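Local coordinates for protein LRIM1 (Anopheles gambiae, PDB 3O53) that pairs with the related leucine-rich repeat protein APL1C in a heterodimeric complex that regulates complement-like immunity in the mosquito, at residues L244-R255 with Y291-P300. Sequence-based numbering, arbitrary orientation.
Sequences LRGNGFHCGTLR and YGAYCCEDLP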
loop_
_atom_site.group_PDB
_atom_site.type_symbol
_atom_site.label_atom_id
_atom_site.label_comp_id
_atom_site.label_asym_id
_atom_site.label_seq_id
_atom_site.Cartn_x
_atom_site.Cartn_y
_atom_site.Cartn_z
ATOM N N LEU A 244 -12.105 4.521 -13.997
ATOM C CA LEU A 244 -13.274 3.917 -13.361
ATOM C C LEU A 244 -13.859 2.820 -14.235
ATOM O O LEU A 244 -15.057 2.541 -14.169
ATOM C CB LEU A 244 -14.359 4.966 -13.121
ATOM C CG LEU A 244 -13.983 6.190 -12.304
ATOM C CD1 LEU A 244 -15.218 7.036 -12.046
ATOM C CD2 LEU A 244 -13.323 5.782 -10.996
ATOM N N ARG A 245 -13.028 2.225 -15.088
ATOM C CA ARG A 245 -13.473 1.131 -15.935
ATOM C C ARG A 245 -13.901 -0.055 -15.076
ATOM O O ARG A 245 -13.468 -0.174 -13.939
ATOM C CB ARG A 245 -12.340 0.685 -16.861
ATOM C CG ARG A 245 -12.002 1.658 -17.975
ATOM C CD ARG A 245 -10.854 1.101 -18.783
ATOM N NE ARG A 245 -9.687 0.880 -17.930
ATOM C CZ ARG A 245 -8.691 0.044 -18.201
ATOM N NH1 ARG A 245 -8.697 -0.685 -19.310
ATOM N NH2 ARG A 245 -7.682 -0.066 -17.349
ATOM N N GLY A 246 -14.760 -0.914 -15.621
ATOM C CA GLY A 246 -15.082 -2.184 -14.997
ATOM C C GLY A 246 -16.081 -2.131 -13.849
ATOM O O GLY A 246 -16.140 -3.047 -13.040
ATOM N N ASN A 247 -16.863 -1.065 -13.765
ATOM C CA ASN A 247 -17.832 -0.936 -12.687
ATOM C C ASN A 247 -19.273 -1.172 -13.189
ATOM O O ASN A 247 -19.459 -1.784 -14.229
ATOM C CB ASN A 247 -17.640 0.415 -12.009
ATOM C CG ASN A 247 -16.391 0.436 -11.138
ATOM O OD1 ASN A 247 -16.306 -0.308 -10.168
ATOM N ND2 ASN A 247 -15.411 1.269 -11.496
ATOM N N GLY A 248 -20.281 -0.716 -12.453
ATOM C CA GLY A 248 -21.668 -0.904 -12.871
ATOM C C GLY A 248 -22.494 0.349 -12.652
ATOM O O GLY A 248 -23.496 0.325 -11.947
ATOM N N PHE A 249 -22.076 1.452 -13.264
ATOM C CA PHE A 249 -22.643 2.761 -12.953
ATOM C C PHE A 249 -24.089 2.926 -13.399
ATOM O O PHE A 249 -24.487 2.415 -14.438
ATOM C CB PHE A 249 -21.832 3.866 -13.633
ATOM C CG PHE A 249 -20.477 4.072 -13.042
ATOM C CD1 PHE A 249 -20.337 4.522 -11.741
ATOM C CD2 PHE A 249 -19.339 3.842 -13.800
ATOM C CE1 PHE A 249 -19.086 4.718 -11.195
ATOM C CE2 PHE A 249 -18.080 4.034 -13.258
ATOM C CZ PHE A 249 -17.952 4.470 -11.954
ATOM N N HIS A 250 -24.857 3.669 -12.609
ATOM C CA HIS A 250 -26.121 4.217 -13.063
ATOM C C HIS A 250 -25.800 5.439 -13.915
ATOM O O HIS A 250 -25.006 6.285 -13.508
ATOM C CB HIS A 250 -26.986 4.603 -11.855
ATOM C CG HIS A 250 -28.046 5.617 -12.156
ATOM N ND1 HIS A 250 -28.985 5.446 -13.150
ATOM C CD2 HIS A 250 -28.333 6.804 -11.570
ATOM C CE1 HIS A 250 -29.794 6.488 -13.173
ATOM N NE2 HIS A 250 -29.421 7.327 -12.224
ATOM N N CYS A 251 -26.390 5.528 -15.104
ATOM C CA CYS A 251 -26.089 6.631 -16.014
ATOM C C CYS A 251 -26.256 7.985 -15.341
ATOM O O CYS A 251 -25.418 8.871 -15.503
ATOM C CB CYS A 251 -26.972 6.557 -17.261
ATOM S SG CYS A 251 -26.494 5.238 -18.387
ATOM N N GLY A 252 -27.331 8.143 -14.580
ATOM C CA GLY A 252 -27.585 9.398 -13.901
ATOM C C GLY A 252 -26.412 9.835 -13.045
ATOM O O GLY A 252 -26.133 11.026 -12.933
ATOM N N THR A 253 -25.714 8.884 -12.429
ATOM C CA THR A 253 -24.643 9.260 -11.516
ATOM C C THR A 253 -23.459 9.830 -12.304
ATOM O O THR A 253 -22.804 10.773 -11.862
ATOM C CB THR A 253 -24.210 8.084 -10.622
ATOM O OG1 THR A 253 -23.713 8.589 -9.376
ATOM C CG2 THR A 253 -23.131 7.228 -11.307
ATOM N N LEU A 254 -23.197 9.271 -13.480
ATOM C CA LEU A 254 -22.149 9.805 -14.344
ATOM C C LEU A 254 -22.539 11.186 -14.879
ATOM O O LEU A 254 -21.736 12.113 -14.862
ATOM C CB LEU A 254 -21.863 8.846 -15.500
ATOM C CG LEU A 254 -21.255 7.505 -15.079
ATOM C CD1 LEU A 254 -21.235 6.542 -16.240
ATOM C CD2 LEU A 254 -19.847 7.708 -14.521
ATOM N N ARG A 255 -23.773 11.335 -15.341
ATOM C CA ARG A 255 -24.213 12.634 -15.837
ATOM C C ARG A 255 -24.047 13.699 -14.750
ATOM O O ARG A 255 -23.497 14.763 -15.007
ATOM C CB ARG A 255 -25.664 12.583 -16.313
ATOM C CG ARG A 255 -26.171 13.903 -16.901
ATOM C CD ARG A 255 -27.627 13.797 -17.329
ATOM N NE ARG A 255 -28.414 13.003 -16.388
ATOM C CZ ARG A 255 -28.795 13.422 -15.184
ATOM N NH1 ARG A 255 -28.461 14.634 -14.760
ATOM N NH2 ARG A 255 -29.509 12.626 -14.400
ATOM N N TYR A 291 -22.008 6.725 -20.663
ATOM C CA TYR A 291 -22.000 8.155 -20.449
ATOM C C TYR A 291 -20.545 8.556 -20.423
ATOM O O TYR A 291 -19.810 8.232 -19.488
ATOM C CB TYR A 291 -22.738 8.577 -19.175
ATOM C CG TYR A 291 -22.985 10.070 -19.164
ATOM C CD1 TYR A 291 -24.250 10.597 -19.412
ATOM C CD2 TYR A 291 -21.934 10.953 -18.965
ATOM C CE1 TYR A 291 -24.459 11.967 -19.427
ATOM C CE2 TYR A 291 -22.131 12.313 -18.974
ATOM C CZ TYR A 291 -23.389 12.818 -19.205
ATOM O OH TYR A 291 -23.560 14.181 -19.210
ATOM N N GLY A 292 -20.121 9.229 -21.487
ATOM C CA GLY A 292 -18.713 9.432 -21.721
ATOM C C GLY A 292 -18.091 8.071 -21.932
ATOM O O GLY A 292 -18.688 7.181 -22.539
ATOM N N ALA A 293 -16.904 7.884 -21.387
ATOM C CA ALA A 293 -16.146 6.679 -21.659
ATOM C C ALA A 293 -16.685 5.440 -20.935
ATOM O O ALA A 293 -16.324 4.323 -21.285
ATOM C CB ALA A 293 -14.685 6.903 -21.309
ATOM N N TYR A 294 -17.545 5.611 -19.940
ATOM C CA TYR A 294 -17.928 4.459 -19.125
ATOM C C TYR A 294 -19.309 3.878 -19.442
ATOM O O TYR A 294 -20.242 4.603 -19.744
ATOM C CB TYR A 294 -17.838 4.824 -17.653
ATOM C CG TYR A 294 -16.454 5.268 -17.242
ATOM C CD1 TYR A 294 -15.336 4.468 -17.476
ATOM C CD2 TYR A 294 -16.268 6.483 -16.607
ATOM C CE1 TYR A 294 -14.064 4.889 -17.090
ATOM C CE2 TYR A 294 -15.022 6.901 -16.215
ATOM C CZ TYR A 294 -13.928 6.111 -16.455
ATOM O OH TYR A 294 -12.700 6.570 -16.036
ATOM N N CYS A 295 -19.412 2.557 -19.380
ATOM C CA CYS A 295 -20.682 1.875 -19.530
ATOM C C CYS A 295 -21.590 2.324 -18.408
ATOM O O CYS A 295 -21.123 2.689 -17.335
ATOM C CB CYS A 295 -20.495 0.357 -19.449
ATOM S SG CYS A 295 -19.378 -0.301 -20.728
ATOM N N CYS A 296 -22.889 2.294 -18.646
ATOM C CA CYS A 296 -23.824 2.602 -17.580
ATOM C C CYS A 296 -25.205 2.047 -17.897
ATOM O O CYS A 296 -25.519 1.775 -19.051
ATOM C CB CYS A 296 -23.886 4.110 -17.345
ATOM S SG CYS A 296 -24.484 5.062 -18.749
ATOM N N GLU A 297 -26.013 1.871 -16.854
ATOM C CA GLU A 297 -27.365 1.352 -16.988
ATOM C C GLU A 297 -28.291 2.325 -16.285
ATOM O O GLU A 297 -27.897 2.964 -15.312
ATOM C CB GLU A 297 -27.464 -0.035 -16.346
ATOM C CG GLU A 297 -28.857 -0.650 -16.365
ATOM C CD GLU A 297 -29.165 -1.374 -17.664
ATOM O OE1 GLU A 297 -28.680 -2.513 -17.841
ATOM O OE2 GLU A 297 -29.904 -0.814 -18.502
ATOM N N ASP A 298 -29.515 2.459 -16.777
ATOM C CA ASP A 298 -30.489 3.318 -16.121
ATOM C C ASP A 298 -31.050 2.629 -14.878
ATOM O O ASP A 298 -31.896 1.743 -14.963
ATOM C CB ASP A 298 -31.601 3.706 -17.088
ATOM C CG ASP A 298 -31.098 4.580 -18.221
ATOM O OD1 ASP A 298 -30.734 5.743 -17.953
ATOM O OD2 ASP A 298 -31.059 4.104 -19.375
ATOM N N LEU A 299 -30.528 3.030 -13.726
ATOM C CA LEU A 299 -31.017 2.575 -12.435
ATOM C C LEU A 299 -31.580 3.777 -11.681
ATOM O O LEU A 299 -31.029 4.181 -10.653
ATOM C CB LEU A 299 -29.878 1.938 -11.630
ATOM C CG LEU A 299 -29.044 0.891 -12.370
ATOM C CD1 LEU A 299 -27.724 0.622 -11.643
ATOM C CD2 LEU A 299 -29.842 -0.393 -12.546
ATOM N N PRO A 300 -32.673 4.361 -12.204
ATOM C CA PRO A 300 -33.359 5.537 -11.652
ATOM C C PRO A 300 -34.055 5.218 -10.342
ATOM O O PRO A 300 -33.684 4.254 -9.678
ATOM C CB PRO A 300 -34.417 5.842 -12.717
ATOM C CG PRO A 300 -34.702 4.520 -13.313
ATOM C CD PRO A 300 -33.342 3.888 -13.427
HETATM O O HOH W 1 -20.040 1.133 -15.436
HETATM O O HOH W 2 -22.547 15.898 -17.698
#
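Cys251, in the first turn of helix 251-259, and Cys296, on strand 294-296, form a disulfide with a chi3 of 83°. The SG of Cys296 sits between its backbone N and carbonyl carbon (chi1 63°), turned toward the helix. Next to this link the backbones meet in a single bridge. Glu297 N donates to Phe249 O at 2.9 Å, and Glu297 O takes the N-H of Cys251 at 3.0 Å, which approaches from above the carbonyl plane. At the N-cap, His250 ND1 accepts the Leu299 N-H at 2.9 Å, 35° out of the ring plane. The imidazole lies between Gly252 N over one face and Leu299 O over the other. Water 1 joins Phe249 N to Cys295 O. Two tyrosines make CH-pi contacts: Leu244 CB rests over a face of Tyr294, 3.9 Å from the ring centroid, while Leu244 N donates to Tyr294 OH at 3.0 Å, and Tyr291 lays a face against Arg255 CA. In apolar packing, Leu254 pushes CD1 to 3.8 Å from Cys296 CB. Such a disulfide-linked cap closes the C-terminal end of a leucine-rich repeat solenoid, here beyond its last strand, 241-243. With Cys295 bonded to Cys283, adjacent cysteines tie the strand to two places, so the two disulfides lock the cap internally, while Tyr294 against Leu244 joins it to the end of the last repeat.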